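Local coordinates for transcriptional regulator, LacI family (Burkholderia phymatum, PDB 2RGY), which probably regulates transcription as a LacI-family DNA-binding protein whose periplasmic-binding-protein-like region is expected to sense a sugar or similar small effector, at residues Val71-His76 with Pro91-Leu96; Leu131-Gly136 with Gly149-Leu154; Ile167-Ser172 with Asp198-Ser203; Ala236-His241 with Val274-Ser279. All coordinates share one frame; numbering follows the deposited sequence.

Contact 1. Residues Val71-His76 with Pro91-Leu96; sequences VVVISH and PKMVFL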
loop_
_atom_site.group_PDB
_atom_site.type_symbol
_atom_site.label_atom_id
_atom_site.label_comp_id
_atom_site.label_asym_id
_atom_site.label_seq_id
_atom_site.Cartn_x
_atom_site.Cartn_y
_atom_site.Cartn_z
ATOM N N VAL A 71 21.823 8.796 2.331
ATOM C CA VAL A 71 20.683 8.622 1.449
ATOM C C VAL A 71 20.461 7.158 1.085
ATOM O O VAL A 71 21.393 6.463 0.662
ATOM C CB VAL A 71 20.859 9.433 0.150
ATOM C CG1 VAL A 71 19.628 9.265 -0.728
ATOM C CG2 VAL A 71 21.090 10.894 0.479
ATOM N N VAL A 72 19.228 6.693 1.278
ATOM C CA VAL A 72 18.853 5.324 0.951
ATOM C C VAL A 72 18.136 5.385 -0.391
ATOM O O VAL A 72 17.197 6.162 -0.573
ATOM C CB VAL A 72 17.900 4.718 2.002
ATOM C CG1 VAL A 72 17.534 3.302 1.605
ATOM C CG2 VAL A 72 18.561 4.728 3.381
ATOM N N VAL A 73 18.563 4.560 -1.332
ATOM C CA VAL A 73 17.960 4.604 -2.649
ATOM C C VAL A 73 17.561 3.271 -3.246
ATOM O O VAL A 73 18.335 2.323 -3.232
ATOM C CB VAL A 73 18.914 5.311 -3.648
ATOM C CG1 VAL A 73 18.329 5.294 -5.042
ATOM C CG2 VAL A 73 19.177 6.728 -3.191
ATOM N N ILE A 74 16.331 3.205 -3.751
ATOM C CA ILE A 74 15.847 2.011 -4.430
ATOM C C ILE A 74 15.103 2.467 -5.674
ATOM O O ILE A 74 14.183 3.277 -5.601
ATOM C CB ILE A 74 14.903 1.138 -3.564
ATOM C CG1 ILE A 74 14.417 -0.062 -4.387
ATOM C CG2 ILE A 74 13.724 1.937 -3.074
ATOM C CD1 ILE A 74 13.625 -1.084 -3.584
ATOM N N SER A 75 15.528 1.955 -6.822
ATOM C CA SER A 75 14.912 2.303 -8.091
ATOM C C SER A 75 15.431 1.370 -9.161
ATOM O O SER A 75 16.625 1.091 -9.223
ATOM C CB SER A 75 15.249 3.748 -8.469
ATOM O OG SER A 75 14.928 4.022 -9.827
ATOM N N HIS A 76 14.527 0.873 -9.996
ATOM C CA HIS A 76 14.930 -0.006 -11.076
ATOM C C HIS A 76 14.903 0.767 -12.388
ATOM O O HIS A 76 15.097 0.190 -13.457
ATOM C CB HIS A 76 13.999 -1.218 -11.148
ATOM C CG HIS A 76 12.576 -0.867 -11.455
ATOM N ND1 HIS A 76 12.199 -0.291 -12.652
ATOM C CD2 HIS A 76 11.446 -1.013 -10.731
ATOM C CE1 HIS A 76 10.890 -0.102 -12.647
ATOM N NE2 HIS A 76 10.409 -0.530 -11.496
ATOM N N PRO A 91 28.877 10.455 -1.060
ATOM C CA PRO A 91 29.432 9.135 -0.735
ATOM C C PRO A 91 28.684 8.294 0.310
ATOM O O PRO A 91 28.850 7.079 0.347
ATOM C CB PRO A 91 30.865 9.460 -0.302
ATOM C CG PRO A 91 31.186 10.700 -1.097
ATOM C CD PRO A 91 29.908 11.496 -0.923
ATOM N N LYS A 92 27.867 8.914 1.157
ATOM C CA LYS A 92 27.132 8.152 2.164
ATOM C C LYS A 92 25.735 7.778 1.679
ATOM O O LYS A 92 24.739 8.387 2.061
ATOM C CB LYS A 92 27.069 8.937 3.475
ATOM C CG LYS A 92 28.407 8.954 4.189
ATOM C CD LYS A 92 28.355 9.662 5.534
ATOM C CE LYS A 92 29.744 9.651 6.182
ATOM N NZ LYS A 92 29.814 10.362 7.513
HETATM N N MSE A 93 25.702 6.756 0.826
HETATM C CA MSE A 93 24.487 6.236 0.208
HETATM C C MSE A 93 24.465 4.722 0.286
HETATM O O MSE A 93 25.509 4.083 0.355
HETATM C CB MSE A 93 24.444 6.578 -1.283
HETATM C CG MSE A 93 24.071 7.999 -1.653
HETATM SE SE MSE A 93 24.012 8.139 -3.470
HETATM C CE MSE A 93 22.511 7.513 -3.837
ATOM N N VAL A 94 23.267 4.153 0.248
ATOM C CA VAL A 94 23.116 2.710 0.236
ATOM C C VAL A 94 22.062 2.407 -0.837
ATOM O O VAL A 94 21.082 3.147 -0.987
ATOM C CB VAL A 94 22.690 2.148 1.623
ATOM C CG1 VAL A 94 21.291 2.611 1.992
ATOM C CG2 VAL A 94 22.763 0.626 1.603
ATOM N N PHE A 95 22.279 1.334 -1.591
ATOM C CA PHE A 95 21.380 0.945 -2.668
ATOM C C PHE A 95 20.682 -0.379 -2.377
ATOM O O PHE A 95 21.331 -1.369 -2.063
ATOM C CB PHE A 95 22.171 0.819 -3.967
ATOM C CG PHE A 95 22.881 2.073 -4.356
ATOM C CD1 PHE A 95 22.159 3.205 -4.740
ATOM C CD2 PHE A 95 24.270 2.139 -4.313
ATOM C CE1 PHE A 95 22.812 4.393 -5.080
ATOM C CE2 PHE A 95 24.941 3.318 -4.647
ATOM C CZ PHE A 95 24.207 4.453 -5.033
ATOM N N LEU A 96 19.359 -0.395 -2.495
ATOM C CA LEU A 96 18.589 -1.606 -2.243
ATOM C C LEU A 96 18.139 -2.255 -3.556
ATOM O O LEU A 96 17.907 -1.572 -4.554
ATOM C CB LEU A 96 17.345 -1.279 -1.414
ATOM C CG LEU A 96 17.451 -0.178 -0.357
ATOM C CD1 LEU A 96 16.064 0.109 0.217
ATOM C CD2 LEU A 96 18.420 -0.591 0.723
#
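In a beta-alpha-beta crossover, V71, V72 and V73 run parallel to M93, V94 and F95, the strand axes 4.8 Å apart, with helix 80-89 making the connection. Four backbone bonds join them: V71 N gives to K92 O, V94 N to V71 O, V73 N to V94 O and L96 N to V73 O, the last with an angle of 167° at the hydrogen. The carbonyl oxygen of V71 also meets a CA-H of M93, 3.1 Å from that CA.

Side chains alternate between the two faces. V72 and V94 run alongside each other in the same direction, V72 CG2 3.7 Å from V94 CG1; the chi1 of V94, 66°, sets CG1 between its own backbone N and carbonyl carbon. L96 reaches the same group, its CD1 3.8 Å from V72 CG1, and L255 of helix 244-260 covers V72 and V94. On the other face selenomethionine M93 is extended through chi2 and then bends at chi3 (81°), which brings CE to 3.5 Å from V73 CG2, a tight contact. F95 places CD1 4.0 Å from V73 CB. Short beta-branched valines suit such a buried extended strand, whereas the long unbranched M93 can pass its register partner V71 and reach V73. This is the interior of a parallel alpha/beta sheet, as in the first lobe of LacI-type and periplasmic-binding-protein-like folds.

Contact 2. Residues Leu131-Gly136 with Gly149-Leu154; sequences LAVISG and GFFDEL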
loop_
_atom_site.group_PDB
_atom_site.type_symbol
_atom_site.label_atom_id
_atom_site.label_comp_id
_atom_site.label_asym_id
_atom_site.label_seq_id
_atom_site.Cartn_x
_atom_site.Cartn_y
_atom_site.Cartn_z
ATOM N N LEU A 131 3.776 -23.134 -19.512
ATOM C CA LEU A 131 3.774 -21.993 -18.614
ATOM C C LEU A 131 3.751 -20.667 -19.359
ATOM O O LEU A 131 4.005 -20.617 -20.556
ATOM C CB LEU A 131 5.026 -22.065 -17.741
ATOM C CG LEU A 131 5.278 -23.450 -17.136
ATOM C CD1 LEU A 131 6.705 -23.558 -16.659
ATOM C CD2 LEU A 131 4.293 -23.691 -16.003
ATOM N N ALA A 132 3.448 -19.600 -18.626
ATOM C CA ALA A 132 3.401 -18.251 -19.171
ATOM C C ALA A 132 3.995 -17.299 -18.130
ATOM O O ALA A 132 3.991 -17.596 -16.937
ATOM C CB ALA A 132 1.950 -17.857 -19.492
ATOM N N VAL A 133 4.500 -16.155 -18.579
ATOM C CA VAL A 133 5.092 -15.191 -17.664
ATOM C C VAL A 133 4.710 -13.738 -17.943
ATOM O O VAL A 133 4.677 -13.303 -19.091
ATOM C CB VAL A 133 6.631 -15.259 -17.693
ATOM C CG1 VAL A 133 7.201 -14.250 -16.713
ATOM C CG2 VAL A 133 7.118 -16.671 -17.369
ATOM N N ILE A 134 4.414 -13.002 -16.879
ATOM C CA ILE A 134 4.098 -11.582 -16.975
ATOM C C ILE A 134 5.203 -10.958 -16.137
ATOM O O ILE A 134 5.226 -11.123 -14.920
ATOM C CB ILE A 134 2.724 -11.248 -16.355
ATOM C CG1 ILE A 134 1.604 -11.816 -17.232
ATOM C CG2 ILE A 134 2.577 -9.735 -16.215
ATOM C CD1 ILE A 134 0.219 -11.602 -16.665
ATOM N N SER A 135 6.135 -10.264 -16.782
ATOM C CA SER A 135 7.247 -9.678 -16.046
ATOM C C SER A 135 7.217 -8.168 -15.889
ATOM O O SER A 135 6.265 -7.496 -16.296
ATOM C CB SER A 135 8.573 -10.079 -16.700
ATOM O OG SER A 135 8.922 -9.202 -17.766
ATOM N N GLY A 136 8.276 -7.653 -15.265
ATOM C CA GLY A 136 8.412 -6.228 -15.083
ATOM C C GLY A 136 9.218 -5.745 -16.265
ATOM O O GLY A 136 9.456 -6.518 -17.194
ATOM N N GLY A 149 16.760 -16.942 -13.642
ATOM C CA GLY A 149 16.630 -18.096 -12.767
ATOM C C GLY A 149 15.418 -18.930 -13.131
ATOM O O GLY A 149 15.455 -20.162 -13.088
ATOM N N PHE A 150 14.332 -18.258 -13.484
ATOM C CA PHE A 150 13.112 -18.954 -13.872
ATOM C C PHE A 150 13.397 -19.844 -15.084
ATOM O O PHE A 150 13.085 -21.034 -15.082
ATOM C CB PHE A 150 12.035 -17.935 -14.240
ATOM C CG PHE A 150 10.728 -18.550 -14.637
ATOM C CD1 PHE A 150 9.850 -19.040 -13.670
ATOM C CD2 PHE A 150 10.355 -18.613 -15.978
ATOM C CE1 PHE A 150 8.607 -19.579 -14.037
ATOM C CE2 PHE A 150 9.123 -19.148 -16.356
ATOM C CZ PHE A 150 8.245 -19.630 -15.381
ATOM N N PHE A 151 14.001 -19.258 -16.113
ATOM C CA PHE A 151 14.293 -19.999 -17.325
ATOM C C PHE A 151 15.419 -21.012 -17.231
ATOM O O PHE A 151 15.475 -21.928 -18.047
ATOM C CB PHE A 151 14.516 -19.030 -18.476
ATOM C CG PHE A 151 13.254 -18.346 -18.918
ATOM C CD1 PHE A 151 12.226 -19.088 -19.499
ATOM C CD2 PHE A 151 13.073 -16.977 -18.724
ATOM C CE1 PHE A 151 11.019 -18.480 -19.886
ATOM C CE2 PHE A 151 11.876 -16.344 -19.102
ATOM C CZ PHE A 151 10.844 -17.098 -19.685
ATOM N N ASP A 152 16.312 -20.859 -16.252
ATOM C CA ASP A 152 17.385 -21.835 -16.081
ATOM C C ASP A 152 16.697 -23.119 -15.636
ATOM O O ASP A 152 16.957 -24.189 -16.173
ATOM C CB ASP A 152 18.381 -21.421 -14.989
ATOM C CG ASP A 152 19.309 -20.300 -15.421
ATOM O OD1 ASP A 152 19.486 -20.090 -16.639
ATOM O OD2 ASP A 152 19.882 -19.634 -14.528
ATOM N N GLU A 153 15.811 -22.996 -14.653
ATOM C CA GLU A 153 15.074 -24.142 -14.121
ATOM C C GLU A 153 14.236 -24.807 -15.216
ATOM O O GLU A 153 14.148 -26.038 -15.279
ATOM C CB GLU A 153 14.177 -23.687 -12.974
ATOM C CG GLU A 153 13.399 -24.795 -12.279
ATOM C CD GLU A 153 14.291 -25.775 -11.533
ATOM O OE1 GLU A 153 15.418 -25.393 -11.134
ATOM O OE2 GLU A 153 13.856 -26.930 -11.326
ATOM N N LEU A 154 13.626 -23.996 -16.077
ATOM C CA LEU A 154 12.820 -24.530 -17.170
ATOM C C LEU A 154 13.707 -25.325 -18.128
ATOM O O LEU A 154 13.312 -26.387 -18.605
ATOM C CB LEU A 154 12.122 -23.417 -17.965
ATOM C CG LEU A 154 11.095 -22.476 -17.304
ATOM C CD1 LEU A 154 10.085 -22.032 -18.358
ATOM C CD2 LEU A 154 10.382 -23.168 -16.156
#
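F150, F151 and L154 of helix 141-155 pack onto L131 and V133 of strand 131-135, the opening strand and the helix of a beta-alpha-beta unit that strand 166-168 completes. Helix and strand run nearly antiparallel, at 170°. With their axes 11.7 Å apart, long apolar side chains such as F150, L154 and L131 are needed to meet between helix and sheet.

F150 comes first. Its chi1 of -179° holds CG anti to the backbone N, and the ring meets V133 tip to tip: V133 CG2 stands against CE2 and CZ, the outer part of the F150 ring, 3.7 Å from CZ. L131 CD1 touches the same ring more loosely at CZ, and the ring of F194, from the neighbouring strand 192-195, stacks with F150. F151 leaves the helix beside this line, yet its ring swings back far enough for CZ to stand 4.4 Å from V133 CG2. The two phenylalanines also brace each other, since F150 CD2 sits 3.8 Å above the plane of the F151 ring, over its centre, while F151 CE1 lies in the plane of the F150 ring at its edge.

D152 and E153 turn to the more exposed side of the helix, as their charges suit, and E153 forms a salt bridge with R156. One turn after F150, L154 returns to the buried side: its CD2 lies over one face of the F150 ring, toward the rim, and 3.7 Å from L131 CD1.

Contact 3. Residues Ile167-Ser172 with Asp198-Ser203; sequences IESDFS and DTMAVS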
loop_
_atom_site.group_PDB
_atom_site.type_symbol
_atom_site.label_atom_id
_atom_site.label_comp_id
_atom_site.label_asym_id
_atom_site.label_seq_id
_atom_site.Cartn_x
_atom_site.Cartn_y
_atom_site.Cartn_z
ATOM N N ILE A 167 4.991 -11.596 -21.407
ATOM C CA ILE A 167 4.466 -10.247 -21.618
ATOM C C ILE A 167 5.251 -9.277 -20.740
ATOM O O ILE A 167 5.292 -9.442 -19.525
ATOM C CB ILE A 167 2.981 -10.142 -21.208
ATOM C CG1 ILE A 167 2.176 -11.311 -21.783
ATOM C CG2 ILE A 167 2.407 -8.837 -21.711
ATOM C CD1 ILE A 167 2.061 -11.304 -23.303
ATOM N N GLU A 168 5.883 -8.275 -21.344
ATOM C CA GLU A 168 6.638 -7.294 -20.571
ATOM C C GLU A 168 5.638 -6.301 -19.984
ATOM O O GLU A 168 4.757 -5.810 -20.693
ATOM C CB GLU A 168 7.631 -6.542 -21.459
ATOM C CG GLU A 168 8.715 -5.798 -20.679
ATOM C CD GLU A 168 9.461 -4.768 -21.522
ATOM O OE1 GLU A 168 9.581 -4.956 -22.757
ATOM O OE2 GLU A 168 9.946 -3.773 -20.949
ATOM N N SER A 169 5.765 -6.017 -18.690
ATOM C CA SER A 169 4.866 -5.069 -18.041
ATOM C C SER A 169 5.642 -4.088 -17.154
ATOM O O SER A 169 6.861 -3.982 -17.274
ATOM C CB SER A 169 3.803 -5.807 -17.229
ATOM O OG SER A 169 2.769 -4.914 -16.868
ATOM N N ASP A 170 4.952 -3.390 -16.251
ATOM C CA ASP A 170 5.621 -2.395 -15.419
ATOM C C ASP A 170 5.492 -2.509 -13.904
ATOM O O ASP A 170 5.739 -1.536 -13.205
ATOM C CB ASP A 170 5.151 -1.002 -15.842
ATOM C CG ASP A 170 3.664 -0.803 -15.621
ATOM O OD1 ASP A 170 3.024 -1.706 -15.035
ATOM O OD2 ASP A 170 3.130 0.252 -16.019
ATOM N N PHE A 171 5.124 -3.681 -13.395
ATOM C CA PHE A 171 4.964 -3.886 -11.949
ATOM C C PHE A 171 3.734 -3.225 -11.316
ATOM O O PHE A 171 3.506 -3.391 -10.114
ATOM C CB PHE A 171 6.195 -3.390 -11.165
ATOM C CG PHE A 171 7.419 -4.250 -11.316
ATOM C CD1 PHE A 171 7.329 -5.643 -11.254
ATOM C CD2 PHE A 171 8.675 -3.663 -11.463
ATOM C CE1 PHE A 171 8.478 -6.448 -11.335
ATOM C CE2 PHE A 171 9.832 -4.449 -11.544
ATOM C CZ PHE A 171 9.733 -5.848 -11.478
ATOM N N SER A 172 2.957 -2.474 -12.092
ATOM C CA SER A 172 1.774 -1.798 -11.545
ATOM C C SER A 172 0.485 -2.606 -11.671
ATOM O O SER A 172 0.405 -3.543 -12.458
ATOM C CB SER A 172 1.557 -0.462 -12.253
ATOM O OG SER A 172 1.177 -0.677 -13.605
ATOM N N ASP A 198 3.672 -9.668 -6.825
ATOM C CA ASP A 198 2.326 -9.942 -6.331
ATOM C C ASP A 198 1.269 -8.979 -6.876
ATOM O O ASP A 198 0.130 -9.383 -7.117
ATOM C CB ASP A 198 2.302 -9.916 -4.795
ATOM C CG ASP A 198 3.049 -11.095 -4.175
ATOM O OD1 ASP A 198 3.369 -12.059 -4.902
ATOM O OD2 ASP A 198 3.311 -11.069 -2.958
ATOM N N THR A 199 1.645 -7.718 -7.062
ATOM C CA THR A 199 0.719 -6.713 -7.569
ATOM C C THR A 199 0.137 -7.127 -8.912
ATOM O O THR A 199 -1.079 -7.166 -9.079
ATOM C CB THR A 199 1.409 -5.342 -7.724
ATOM O OG1 THR A 199 1.755 -4.844 -6.426
ATOM C CG2 THR A 199 0.482 -4.330 -8.403
HETATM N N MSE A 200 1.000 -7.446 -9.868
HETATM C CA MSE A 200 0.511 -7.840 -11.177
HETATM C C MSE A 200 -0.235 -9.180 -11.075
HETATM O O MSE A 200 -1.209 -9.413 -11.795
HETATM C CB MSE A 200 1.667 -7.939 -12.182
HETATM C CG MSE A 200 2.414 -6.621 -12.450
HETATM SE SE MSE A 200 3.544 -6.714 -13.878
HETATM C CE MSE A 200 4.777 -7.861 -13.259
ATOM N N ALA A 201 0.213 -10.049 -10.173
ATOM C CA ALA A 201 -0.425 -11.351 -9.982
ATOM C C ALA A 201 -1.868 -11.168 -9.530
ATOM O O ALA A 201 -2.764 -11.866 -9.990
ATOM C CB ALA A 201 0.345 -12.181 -8.950
ATOM N N VAL A 202 -2.089 -10.233 -8.616
ATOM C CA VAL A 202 -3.433 -9.980 -8.124
ATOM C C VAL A 202 -4.326 -9.507 -9.260
ATOM O O VAL A 202 -5.480 -9.913 -9.340
ATOM C CB VAL A 202 -3.429 -8.938 -7.001
ATOM C CG1 VAL A 202 -4.862 -8.514 -6.675
ATOM C CG2 VAL A 202 -2.763 -9.528 -5.776
ATOM N N SER A 203 -3.798 -8.656 -10.135
ATOM C CA SER A 203 -4.575 -8.184 -11.283
ATOM C C SER A 203 -4.907 -9.363 -12.207
ATOM O O SER A 203 -5.958 -9.389 -12.836
ATOM C CB SER A 203 -3.799 -7.119 -12.075
ATOM O OG SER A 203 -3.721 -5.894 -11.360
#
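M200, a selenomethionine in the first turn of helix 198-210, reaches into the loop S169-S172 that links strand 166-168 to helix 173-186 in the alpha/beta fold. Its chain is extended at chi2 and bends at chi3 (-67°), which turns CE toward F171, 3.9 Å from CD1. Just before the bend, SE lies 3.5 Å from both F171 N and S169 CB; a flexible chain with a polarisable selenium suits this mixed polar and apolar surface. T199 carries CG2 anti to its backbone N, and that methyl rests 3.6 Å from F171 O, which takes a hydrogen bond from N197 ND2.

The loop is held by its own side chains. F171 has a positive phi of 72°, and around it D170 OD1 closes an Asx turn, accepting S172 N from above the carboxylate plane at 3.0 Å. S172 is the N-cap of helix 173-186, its OG accepting from G175 N. The F171 ring meets H76 of the other lobe, consistent with a position at the interlobe cleft, while V202 and S203 pack on Y232 of the second subunit. S172 OG donates to D170 OD1 (2.6 Å), syn but tilted out of plane, from the same face as S172 N.

Contact 4. Residues Ala236-His241 with Val274-Ser279; sequences ALTSVH and VSMRAS
S239 and S275 form an antiparallel hydrogen-bonded pair at the edge of the second lobe's mixed sheet, where strand 273-275 runs against strand 238-241. S275 N gives to S239 O at 2.7 Å, and S239 N returns the bond to S275 O at 3.1 Å. V240 and V274 follow as a non-hydrogen-bonded pair on the opposite face, where helix 112-125 packs on both; valine suits that apolar cover.

Past S275 side chains supply most of the bonds. T238 OG1 accepts from R277 N at 2.8 Å, standing in for a backbone carbonyl, and a water also bonded to T238 OG1 makes a weak bond to R277 O. T238 N in turn gives a straight bond of 171° to S279 OG, 2.8 Å away, while A278 N donates to A236 O. The aliphatic part of R277 passes A236 CB and L237 O before its guanidinium sets NH1 2.8 Å from L237 O, which lies near the guanidinium plane.

Farther out, two aspartates and a carbonyl hold these groups. D226 pairs with R277 NH2 through OD1 in a salt bridge, and its OD2 bonds S275 OG and H241 ND1; R277 would tend to favour the charged form of D226. S239 OG bonds D198 OD1, and S279 OG, besides T238 N, bonds V221 O.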
loop_
_atom_site.group_PDB
_atom_site.type_symbol
_atom_site.label_atom_id
_atom_site.label_comp_id
_atom_site.label_asym_id
_atom_site.label_seq_id
_atom_site.Cartn_x
_atom_site.Cartn_y
_atom_site.Cartn_z
ATOM N N ALA A 236 -6.058 -17.185 -1.982
ATOM C CA ALA A 236 -4.819 -16.810 -1.302
ATOM C C ALA A 236 -3.658 -17.060 -2.264
ATOM O O ALA A 236 -3.485 -18.170 -2.760
ATOM C CB ALA A 236 -4.647 -17.623 -0.029
ATOM N N LEU A 237 -2.867 -16.018 -2.516
ATOM C CA LEU A 237 -1.766 -16.094 -3.475
ATOM C C LEU A 237 -0.469 -16.747 -3.019
ATOM O O LEU A 237 0.160 -16.300 -2.051
ATOM C CB LEU A 237 -1.442 -14.690 -3.995
ATOM C CG LEU A 237 -0.368 -14.590 -5.079
ATOM C CD1 LEU A 237 -0.881 -15.224 -6.373
ATOM C CD2 LEU A 237 -0.006 -13.129 -5.301
ATOM N N THR A 238 -0.074 -17.801 -3.735
ATOM C CA THR A 238 1.177 -18.500 -3.462
ATOM C C THR A 238 2.232 -17.575 -4.049
ATOM O O THR A 238 2.119 -17.134 -5.194
ATOM C CB THR A 238 1.211 -19.883 -4.153
ATOM O OG1 THR A 238 0.276 -20.759 -3.500
ATOM C CG2 THR A 238 2.614 -20.490 -4.084
ATOM N N SER A 239 3.254 -17.267 -3.263
ATOM C CA SER A 239 4.268 -16.331 -3.713
ATOM C C SER A 239 5.672 -16.647 -3.227
ATOM O O SER A 239 5.851 -17.256 -2.179
ATOM C CB SER A 239 3.871 -14.923 -3.244
ATOM O OG SER A 239 4.796 -13.929 -3.653
ATOM N N VAL A 240 6.661 -16.232 -4.011
ATOM C CA VAL A 240 8.057 -16.415 -3.651
ATOM C C VAL A 240 8.335 -15.356 -2.576
ATOM O O VAL A 240 8.111 -14.158 -2.787
ATOM C CB VAL A 240 8.978 -16.181 -4.868
ATOM C CG1 VAL A 240 10.429 -16.179 -4.433
ATOM C CG2 VAL A 240 8.743 -17.269 -5.916
ATOM N N HIS A 241 8.801 -15.807 -1.417
ATOM C CA HIS A 241 9.078 -14.905 -0.313
ATOM C C HIS A 241 10.468 -14.267 -0.354
ATOM O O HIS A 241 11.479 -14.956 -0.240
ATOM C CB HIS A 241 8.927 -15.631 1.017
ATOM C CG HIS A 241 9.206 -14.756 2.195
ATOM N ND1 HIS A 241 8.281 -13.865 2.688
ATOM C CD2 HIS A 241 10.327 -14.588 2.934
ATOM C CE1 HIS A 241 8.819 -13.185 3.685
ATOM N NE2 HIS A 241 10.060 -13.603 3.854
ATOM N N VAL A 274 9.350 -20.228 -0.649
ATOM C CA VAL A 274 8.060 -20.076 -1.303
ATOM C C VAL A 274 6.944 -20.176 -0.283
ATOM O O VAL A 274 6.883 -21.126 0.497
ATOM C CB VAL A 274 7.842 -21.136 -2.387
ATOM C CG1 VAL A 274 6.432 -21.046 -2.919
ATOM C CG2 VAL A 274 8.821 -20.914 -3.519
ATOM N N SER A 275 6.072 -19.179 -0.279
ATOM C CA SER A 275 4.950 -19.177 0.637
ATOM C C SER A 275 3.786 -19.851 -0.073
ATOM O O SER A 275 3.096 -19.235 -0.879
ATOM C CB SER A 275 4.597 -17.744 1.029
ATOM O OG SER A 275 5.707 -17.136 1.666
HETATM N N MSE A 276 3.597 -21.132 0.214
HETATM C CA MSE A 276 2.534 -21.905 -0.412
HETATM C C MSE A 276 1.174 -21.551 0.154
HETATM O O MSE A 276 0.937 -21.684 1.354
HETATM C CB MSE A 276 2.776 -23.410 -0.222
HETATM C CG MSE A 276 3.828 -24.032 -1.133
HETATM SE SE MSE A 276 3.416 -24.036 -2.910
HETATM C CE MSE A 276 1.750 -24.625 -2.897
ATOM N N ARG A 277 0.280 -21.098 -0.715
ATOM C CA ARG A 277 -1.064 -20.750 -0.276
ATOM C C ARG A 277 -2.064 -21.535 -1.104
ATOM O O ARG A 277 -1.932 -22.754 -1.201
ATOM C CB ARG A 277 -1.277 -19.234 -0.365
ATOM C CG ARG A 277 -0.282 -18.476 0.525
ATOM C CD ARG A 277 -0.846 -17.174 1.062
ATOM N NE ARG A 277 0.064 -16.506 1.995
ATOM C CZ ARG A 277 1.172 -15.864 1.638
ATOM N NH1 ARG A 277 1.522 -15.796 0.360
ATOM N NH2 ARG A 277 1.927 -15.281 2.558
ATOM N N ALA A 278 -3.028 -20.875 -1.737
ATOM C CA ALA A 278 -4.022 -21.625 -2.493
ATOM C C ALA A 278 -4.142 -21.363 -3.988
ATOM O O ALA A 278 -5.064 -21.873 -4.626
ATOM C CB ALA A 278 -5.388 -21.443 -1.835
ATOM N N SER A 279 -3.227 -20.593 -4.563
ATOM C CA SER A 279 -3.325 -20.287 -5.986
ATOM C C SER A 279 -2.602 -21.273 -6.897
ATOM O O SER A 279 -2.700 -21.175 -8.113
ATOM C CB SER A 279 -2.808 -18.877 -6.265
ATOM O OG SER A 279 -1.454 -18.788 -5.902
HETATM O O HOH W 1 -1.027 -23.137 -3.750
#

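Contact 1 belongs to the parallel sheet of one lobe, whereas contacts 2, 3 and 4 all reach the mixed sheet of the other. Contacts 1 and 2 are buried, but backbone bonds knit the first and apolar side chains alone carry the second. Contact 3 lies nearer the surface and contact 4 is partly buried; contact 3 relies on a selenium-bearing chain against a loop that ends in a helix N-cap, while contact 4 mixes strand bonds with side-chain bonds that extend them. Strands 131-135 and 166-168 are sheet neighbours, tying contact 2 to contact 3. A hydrogen bond between D198 and S239 joins contacts 3 and 4, and a ring contact links contact 1 to contact 3 across the lobes.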